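Local atomic coordinates of beta-glucuronidase (uncultured Clostridium sp., PDB entry 6U7J), a protein that hydrolyses beta-D-glucuronides as a gut microbial glycoside hydrolase of family 2, and probably releases active estrogens from their glucuronide conjugates. Residues K82-R87 with A132-E136; A222-K228 with D268-G272. All coordinates share one frame; numbering follows the deposited sequence.

Contact 1: K82-R87 with A132-E136; sequences KFAVPR and ANEGE
Val85 and Gly135 form an antiparallel hydrogen-bonded pair in which each backbone serves the other. Gly135 N gives its hydrogen to Val85 O over 2.8 Å, and the return bond runs from Val85 N to Gly135 O at 3.0 Å. Gly135 O also accepts a weak bond from Asn137 ND2 and takes a CA-H...O contact from Ala84 CA at 3.2 Å, while Ala84 O is hydrogen-bonded by Lys22 NZ. At the backbone angles of Gly135 a CB would press against the carbonyl O of Glu134, which by itself calls for glycine. The ladder ties the end of strand 76-85 to the start of strand 135-144 in the antiparallel sheet of the family 2 sugar-binding domain, and Phe83 continues it by backbone bonds to Asn137. With CG1 anti to the backbone N (chi1 -175°), Val85 brings CG2 to 4.0 Å from Ala132 CB and close to Asn133 O, which Asn137 ND2 satisfies. At the two ends of the contact the opposite charges do not meet each other. The Glu134 carboxylate lies against Arg87 CG, its plane 88° from the guanidinium, while Arg87 NH2 bonds Gln273 O of the second subunit. Likewise Glu136 OE2 touches Lys82 CD at 3.5 Å but stays 5.4 Å from Lys82 NZ.

Contact 2: A222-K228 with D268-G272; sequences AEEKFIK and DIYFG. Unlike the reference sequence in segment 222-228: Phe226 (reference Ser).
Phe271 reaches across from strand 265-271 and sets the end of its ring into the bend of residues 222-226. Its CG stands anti to the backbone N (chi1 176°), which carries the ring over to residues 222-226. There Ala222 O meets the ring at its edge and in its plane, 3.3 Å from Phe271 CZ, and the same carbonyl accepts a hydrogen bond from Glu224 N at 2.7 Å within the turn. Ala222 CB adds an apolar touch on Phe271 CZ. Ile227 completes the tight part: Ile227 CG1 comes to 4.1 Å from Phe271 CD1, obliquely to the ring, and Ile227 CD1 packs on Ile269 CG2 at 3.7 Å. Ile227, Ile269 and Phe271 are all buried.

Lys228 and Tyr270 form an antiparallel hydrogen-bonded pair, and their backbones are firmly joined: Lys228 N reaches Tyr270 O at 3.0 Å, and Tyr270 N reaches Lys228 O at 2.9 Å. What is loose is the face that carries their side chains, both partly exposed. These come together only at the roots, CB of Lys228 to CB of Tyr270 at 4.4 Å, and then part. Lys228 NZ goes to a salt bridge with Glu241, and the Tyr270 ring stacks with that of His275. Phe226, which differs from the reference sequence, turns its exposed side chain away.

The pairing joins the two central strands of a four-stranded antiparallel sheet in the immunoglobulin-like domain of this glycosidase family, with strands 238-242 and 274-280 outermost. Strands 198-208 and 211-220 lie against the buried face, where Ile198, Ile201, Ile218 and Thr220 meet Ile269, Phe271 and Ile227.

Contacts 1 and 2 follow one another along the chain and belong to successive non-catalytic domains: 82-87 with 132-136 to the sugar-binding domain, 222-228 with 268-272 to the immunoglobulin-like one. Their centres are 29 Å apart and their nearest atoms about 19 Å, so neither touches the other. Each joins antiparallel strands, with centres 33 and 32 Å from the chain centre. The catalytic centre is expected in the TIM-barrel domain, as in other family 2 enzymes; neither contact lies in that domain. Across the assembly, Arg87 of contact 1 bonds Gln273 of the second subunit, the residue just past that subunit's 268-272 segment, whereas no other chain touches the segments of contact 2 themselves.

Contact 1: K82-R87 with A132-E136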
ATOM      1  N   LYS B  82     -18.047 -30.532  24.647  1.00 29.56           N
ATOM      2  CA  LYS B  82     -18.546 -31.861  24.949  1.00 33.01           C
ATOM      3  C   LYS B  82     -18.124 -32.848  23.863  1.00 37.10           C
ATOM      4  O   LYS B  82     -17.944 -32.471  22.702  1.00 39.40           O
ATOM      5  CB  LYS B  82     -20.067 -31.822  25.110  1.00 35.74           C
ATOM      6  CG  LYS B  82     -20.437 -31.284  26.502  1.00 44.85           C
ATOM      7  CD  LYS B  82     -21.856 -30.777  26.617  1.00 54.33           C
ATOM      8  CE  LYS B  82     -22.045 -30.003  27.932  1.00 60.24           C
ATOM      9  NZ  LYS B  82     -21.402 -28.645  27.920  1.00 60.70           N
ATOM     10  N   PHE B  83     -17.922 -34.108  24.258  1.00 35.06           N
ATOM     11  CA  PHE B  83     -17.617 -35.173  23.310  1.00 35.19           C
ATOM     12  C   PHE B  83     -18.315 -36.460  23.729  1.00 34.88           C
ATOM     13  O   PHE B  83     -18.742 -36.622  24.874  1.00 37.88           O
ATOM     14  CB  PHE B  83     -16.097 -35.396  23.142  1.00 31.35           C
ATOM     15  CG  PHE B  83     -15.410 -36.034  24.322  1.00 39.39           C
ATOM     16  CD1 PHE B  83     -14.868 -35.257  25.332  1.00 34.64           C
ATOM     17  CD2 PHE B  83     -15.245 -37.418  24.392  1.00 36.92           C
ATOM     18  CE1 PHE B  83     -14.204 -35.844  26.394  1.00 33.78           C
ATOM     19  CE2 PHE B  83     -14.594 -38.000  25.460  1.00 35.65           C
ATOM     20  CZ  PHE B  83     -14.063 -37.212  26.456  1.00 33.96           C
ATOM     21  N   ALA B  84     -18.435 -37.376  22.777  1.00 37.10           N
ATOM     22  CA  ALA B  84     -19.170 -38.617  22.973  1.00 39.92           C
ATOM     23  C   ALA B  84     -18.242 -39.812  22.834  1.00 38.96           C
ATOM     24  O   ALA B  84     -17.380 -39.839  21.946  1.00 39.14           O
ATOM     25  CB  ALA B  84     -20.314 -38.737  21.968  1.00 33.58           C
ATOM     26  N   VAL B  85     -18.399 -40.788  23.721  1.00 38.11           N
ATOM     27  CA  VAL B  85     -17.808 -42.112  23.546  1.00 36.18           C
ATOM     28  C   VAL B  85     -18.888 -43.026  22.979  1.00 38.67           C
ATOM     29  O   VAL B  85     -19.932 -43.206  23.629  1.00 40.00           O
ATOM     30  CB  VAL B  85     -17.236 -42.678  24.861  1.00 40.72           C
ATOM     31  CG1 VAL B  85     -16.512 -44.009  24.591  1.00 38.97           C
ATOM     32  CG2 VAL B  85     -16.273 -41.700  25.508  1.00 38.27           C
ATOM     33  N   PRO B  86     -18.695 -43.596  21.794  1.00 36.60           N
ATOM     34  CA  PRO B  86     -19.699 -44.506  21.246  1.00 39.69           C
ATOM     35  C   PRO B  86     -19.796 -45.791  22.071  1.00 43.38           C
ATOM     36  O   PRO B  86     -18.833 -46.206  22.724  1.00 37.15           O
ATOM     37  CB  PRO B  86     -19.183 -44.805  19.827  1.00 38.78           C
ATOM     38  CG  PRO B  86     -17.999 -43.878  19.608  1.00 40.30           C
ATOM     39  CD  PRO B  86     -17.484 -43.527  20.962  1.00 36.94           C
ATOM     40  N   ARG B  87     -20.991 -46.401  22.046  1.00 40.05           N
ATOM     41  CA  ARG B  87     -21.152 -47.756  22.554  1.00 44.25           C
ATOM     42  C   ARG B  87     -20.130 -48.695  21.931  1.00 42.73           C
ATOM     43  O   ARG B  87     -19.526 -49.520  22.624  1.00 44.08           O
ATOM     44  CB  ARG B  87     -22.562 -48.277  22.262  1.00 44.46           C
ATOM     45  CG  ARG B  87     -23.588 -47.933  23.313  1.00 52.12           C
ATOM     46  CD  ARG B  87     -24.894 -48.669  23.091  1.00 45.06           C
ATOM     47  NE  ARG B  87     -25.412 -48.444  21.752  1.00 45.91           N
ATOM     48  CZ  ARG B  87     -26.483 -47.705  21.488  1.00 46.96           C
ATOM     49  NH1 ARG B  87     -27.155 -47.121  22.478  1.00 38.98           N
ATOM     50  NH2 ARG B  87     -26.885 -47.559  20.231  1.00 44.71           N
ATOM     51  N   ALA B 132     -13.941 -41.958  31.279  1.00 42.98           N
ATOM     52  CA  ALA B 132     -14.944 -41.373  30.407  1.00 45.88           C
ATOM     53  C   ALA B 132     -16.204 -42.223  30.428  1.00 44.12           C
ATOM     54  O   ALA B 132     -16.139 -43.454  30.495  1.00 53.00           O
ATOM     55  CB  ALA B 132     -14.408 -41.242  28.982  1.00 43.45           C
ATOM     56  N   ASN B 133     -17.352 -41.566  30.396  1.00 41.46           N
ATOM     57  CA  ASN B 133     -18.618 -42.274  30.308  1.00 43.61           C
ATOM     58  C   ASN B 133     -18.939 -42.590  28.858  1.00 44.06           C
ATOM     59  O   ASN B 133     -18.526 -41.880  27.934  1.00 40.53           O
ATOM     60  CB  ASN B 133     -19.774 -41.454  30.893  1.00 42.46           C
ATOM     61  CG  ASN B 133     -19.337 -40.540  32.006  1.00 49.03           C
ATOM     62  OD1 ASN B 133     -18.711 -40.975  32.975  1.00 52.84           O
ATOM     63  ND2 ASN B 133     -19.672 -39.254  31.882  1.00 54.69           N
ATOM     64  N   GLU B 134     -19.711 -43.654  28.668  1.00 41.98           N
ATOM     65  CA  GLU B 134     -20.389 -43.856  27.398  1.00 42.45           C
ATOM     66  C   GLU B 134     -21.326 -42.684  27.134  1.00 41.67           C
ATOM     67  O   GLU B 134     -21.984 -42.171  28.041  1.00 42.01           O
ATOM     68  CB  GLU B 134     -21.168 -45.171  27.422  1.00 45.33           C
ATOM     69  CG  GLU B 134     -21.791 -45.555  26.097  1.00 46.48           C
ATOM     70  CD  GLU B 134     -22.562 -46.864  26.188  1.00 52.20           C
ATOM     71  OE1 GLU B 134     -21.918 -47.936  26.258  1.00 48.52           O
ATOM     72  OE2 GLU B 134     -23.814 -46.815  26.188  1.00 53.39           O
ATOM     73  N   GLY B 135     -21.376 -42.243  25.886  1.00 40.84           N
ATOM     74  CA  GLY B 135     -22.143 -41.053  25.592  1.00 40.14           C
ATOM     75  C   GLY B 135     -21.409 -39.780  25.966  1.00 39.01           C
ATOM     76  O   GLY B 135     -20.182 -39.703  25.852  1.00 36.39           O
ATOM     77  N   GLU B 136     -22.164 -38.796  26.454  1.00 37.66           N
ATOM     78  CA  GLU B 136     -21.692 -37.423  26.577  1.00 40.17           C
ATOM     79  C   GLU B 136     -20.688 -37.249  27.715  1.00 39.95           C
ATOM     80  O   GLU B 136     -20.872 -37.777  28.815  1.00 35.23           O
ATOM     81  CB  GLU B 136     -22.894 -36.504  26.794  1.00 44.05           C
ATOM     82  CG  GLU B 136     -22.553 -35.085  27.124  1.00 50.30           C
ATOM     83  CD  GLU B 136     -23.527 -34.100  26.504  1.00 59.73           C
ATOM     84  OE1 GLU B 136     -23.688 -34.114  25.261  1.00 65.84           O
ATOM     85  OE2 GLU B 136     -24.128 -33.313  27.267  1.00 67.44           O
TER

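Contact 2: A222-K228 with D268-G272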
ATOM      1  N   ALA B 222       2.600 -55.926  26.563  1.00 52.29           N
ATOM      2  CA  ALA B 222       2.561 -57.381  26.800  1.00 56.88           C
ATOM      3  C   ALA B 222       3.717 -58.016  26.013  1.00 60.60           C
ATOM      4  O   ALA B 222       3.540 -58.634  24.955  1.00 62.70           O
ATOM      5  CB  ALA B 222       1.209 -57.987  26.413  1.00 50.62           C
ATOM      6  N   GLU B 223       4.933 -57.873  26.555  1.00 63.10           N
ATOM      7  CA  GLU B 223       6.181 -58.208  25.861  1.00 66.41           C
ATOM      8  C   GLU B 223       6.420 -59.704  25.649  1.00 73.64           C
ATOM      9  O   GLU B 223       7.574 -60.153  25.694  1.00 77.60           O
ATOM     10  CB  GLU B 223       7.380 -57.647  26.637  1.00 63.64           C
ATOM     11  CG  GLU B 223       7.253 -56.202  27.091  1.00 70.25           C
ATOM     12  CD  GLU B 223       8.534 -55.398  26.863  1.00 76.82           C
ATOM     13  OE1 GLU B 223       8.425 -54.175  26.618  1.00 73.48           O
ATOM     14  OE2 GLU B 223       9.644 -55.986  26.937  1.00 74.68           O
ATOM     15  N   GLU B 224       5.371 -60.491  25.438  1.00 67.98           N
ATOM     16  CA  GLU B 224       5.517 -61.941  25.321  1.00 70.35           C
ATOM     17  C   GLU B 224       4.555 -62.576  24.337  1.00 70.95           C
ATOM     18  O   GLU B 224       4.835 -63.684  23.864  1.00 69.99           O
ATOM     19  CB  GLU B 224       5.341 -62.628  26.684  1.00 70.77           C
ATOM     20  CG  GLU B 224       4.042 -62.282  27.419  1.00 74.15           C
ATOM     21  CD  GLU B 224       4.000 -60.847  27.923  1.00 73.48           C
ATOM     22  OE1 GLU B 224       2.887 -60.318  28.134  1.00 75.66           O
ATOM     23  OE2 GLU B 224       5.084 -60.251  28.113  1.00 72.69           O
ATOM     24  N   LYS B 225       3.434 -61.943  24.019  1.00 66.55           N
ATOM     25  CA  LYS B 225       2.623 -62.441  22.927  1.00 64.33           C
ATOM     26  C   LYS B 225       3.382 -62.278  21.614  1.00 61.14           C
ATOM     27  O   LYS B 225       4.386 -61.563  21.525  1.00 63.34           O
ATOM     28  CB  LYS B 225       1.276 -61.725  22.891  1.00 62.45           C
ATOM     29  CG  LYS B 225       0.615 -61.616  24.263  1.00 61.59           C
ATOM     30  CD  LYS B 225      -0.006 -62.933  24.709  1.00 68.27           C
ATOM     31  CE  LYS B 225      -0.899 -62.735  25.940  1.00 70.02           C
ATOM     32  NZ  LYS B 225      -2.190 -62.038  25.622  1.00 63.94           N
ATOM     33  N   PHE B 226       2.902 -62.973  20.594  1.00 57.24           N
ATOM     34  CA  PHE B 226       3.626 -63.076  19.338  1.00 59.31           C
ATOM     35  C   PHE B 226       3.368 -61.836  18.492  1.00 58.30           C
ATOM     36  O   PHE B 226       2.277 -61.260  18.529  1.00 56.27           O
ATOM     37  CB  PHE B 226       3.212 -64.350  18.591  1.00 62.88           C
ATOM     38  CG  PHE B 226       3.453 -65.628  19.379  1.00 69.35           C
ATOM     39  CD1 PHE B 226       4.359 -66.579  18.928  1.00 75.01           C
ATOM     40  CD2 PHE B 226       2.773 -65.874  20.568  1.00 70.57           C
ATOM     41  CE1 PHE B 226       4.584 -67.748  19.652  1.00 77.23           C
ATOM     42  CE2 PHE B 226       2.994 -67.031  21.295  1.00 73.10           C
ATOM     43  CZ  PHE B 226       3.900 -67.971  20.836  1.00 74.60           C
ATOM     44  N   ILE B 227       4.388 -61.417  17.742  1.00 51.83           N
ATOM     45  CA  ILE B 227       4.314 -60.234  16.895  1.00 51.86           C
ATOM     46  C   ILE B 227       4.752 -60.601  15.482  1.00 51.70           C
ATOM     47  O   ILE B 227       5.626 -61.453  15.285  1.00 54.47           O
ATOM     48  CB  ILE B 227       5.179 -59.078  17.454  1.00 53.30           C
ATOM     49  CG1 ILE B 227       4.678 -57.724  16.932  1.00 48.15           C
ATOM     50  CG2 ILE B 227       6.654 -59.289  17.120  1.00 49.78           C
ATOM     51  CD1 ILE B 227       5.220 -56.538  17.709  1.00 46.34           C
ATOM     52  N   LYS B 228       4.116 -59.965  14.495  1.00 46.14           N
ATOM     53  CA  LYS B 228       4.470 -60.089  13.087  1.00 46.66           C
ATOM     54  C   LYS B 228       4.838 -58.707  12.558  1.00 51.57           C
ATOM     55  O   LYS B 228       4.116 -57.728  12.800  1.00 47.99           O
ATOM     56  CB  LYS B 228       3.318 -60.694  12.265  1.00 44.76           C
ATOM     57  CG  LYS B 228       3.734 -61.268  10.898  1.00 56.63           C
ATOM     58  CD  LYS B 228       4.578 -62.560  11.031  1.00 56.97           C
ATOM     59  CE  LYS B 228       4.402 -63.518   9.839  1.00 58.29           C
ATOM     60  NZ  LYS B 228       5.340 -63.278   8.685  1.00 57.20           N
ATOM     61  N   ASP B 268       5.074 -52.335   9.068  1.00 41.42           N
ATOM     62  CA  ASP B 268       3.689 -52.768   9.205  1.00 39.57           C
ATOM     63  C   ASP B 268       3.633 -53.877  10.247  1.00 47.02           C
ATOM     64  O   ASP B 268       4.187 -54.965  10.030  1.00 42.82           O
ATOM     65  CB  ASP B 268       3.155 -53.241   7.854  1.00 39.57           C
ATOM     66  CG  ASP B 268       1.641 -53.430   7.828  1.00 45.13           C
ATOM     67  OD1 ASP B 268       0.899 -52.755   8.585  1.00 38.69           O
ATOM     68  OD2 ASP B 268       1.193 -54.263   7.006  1.00 48.06           O
ATOM     69  N   ILE B 269       2.964 -53.604  11.368  1.00 37.23           N
ATOM     70  CA  ILE B 269       3.089 -54.392  12.587  1.00 38.91           C
ATOM     71  C   ILE B 269       1.719 -54.914  13.000  1.00 45.60           C
ATOM     72  O   ILE B 269       0.752 -54.143  13.088  1.00 42.98           O
ATOM     73  CB  ILE B 269       3.704 -53.560  13.725  1.00 42.19           C
ATOM     74  CG1 ILE B 269       5.004 -52.902  13.261  1.00 39.53           C
ATOM     75  CG2 ILE B 269       3.910 -54.406  14.970  1.00 38.67           C
ATOM     76  CD1 ILE B 269       5.569 -51.884  14.245  1.00 35.59           C
ATOM     77  N   TYR B 270       1.648 -56.216  13.289  1.00 43.50           N
ATOM     78  CA  TYR B 270       0.451 -56.854  13.820  1.00 41.49           C
ATOM     79  C   TYR B 270       0.772 -57.481  15.172  1.00 42.10           C
ATOM     80  O   TYR B 270       1.714 -58.269  15.291  1.00 44.25           O
ATOM     81  CB  TYR B 270      -0.084 -57.909  12.851  1.00 40.72           C
ATOM     82  CG  TYR B 270      -0.629 -57.337  11.557  1.00 42.85           C
ATOM     83  CD1 TYR B 270       0.216 -57.035  10.494  1.00 42.91           C
ATOM     84  CD2 TYR B 270      -1.991 -57.109  11.399  1.00 42.51           C
ATOM     85  CE1 TYR B 270      -0.284 -56.507   9.308  1.00 42.45           C
ATOM     86  CE2 TYR B 270      -2.495 -56.596  10.230  1.00 39.86           C
ATOM     87  CZ  TYR B 270      -1.642 -56.298   9.188  1.00 42.53           C
ATOM     88  OH  TYR B 270      -2.165 -55.784   8.021  1.00 48.05           O
ATOM     89  N   PHE B 271      -0.017 -57.132  16.185  1.00 42.72           N
ATOM     90  CA  PHE B 271       0.241 -57.558  17.561  1.00 45.46           C
ATOM     91  C   PHE B 271      -1.114 -57.859  18.197  1.00 45.60           C
ATOM     92  O   PHE B 271      -1.836 -56.940  18.602  1.00 43.82           O
ATOM     93  CB  PHE B 271       1.016 -56.493  18.336  1.00 38.04           C
ATOM     94  CG  PHE B 271       1.241 -56.823  19.791  1.00 44.50           C
ATOM     95  CD1 PHE B 271       2.176 -57.782  20.167  1.00 45.68           C
ATOM     96  CD2 PHE B 271       0.526 -56.165  20.786  1.00 43.68           C
ATOM     97  CE1 PHE B 271       2.398 -58.080  21.513  1.00 49.13           C
ATOM     98  CE2 PHE B 271       0.736 -56.456  22.133  1.00 42.60           C
ATOM     99  CZ  PHE B 271       1.670 -57.423  22.497  1.00 48.75           C
ATOM    100  N   GLY B 272      -1.458 -59.140  18.260  1.00 39.34           N
ATOM    101  CA  GLY B 272      -2.727 -59.546  18.838  1.00 40.25           C
ATOM    102  C   GLY B 272      -3.900 -59.024  18.031  1.00 43.57           C
ATOM    103  O   GLY B 272      -4.075 -59.354  16.856  1.00 46.61           O
TER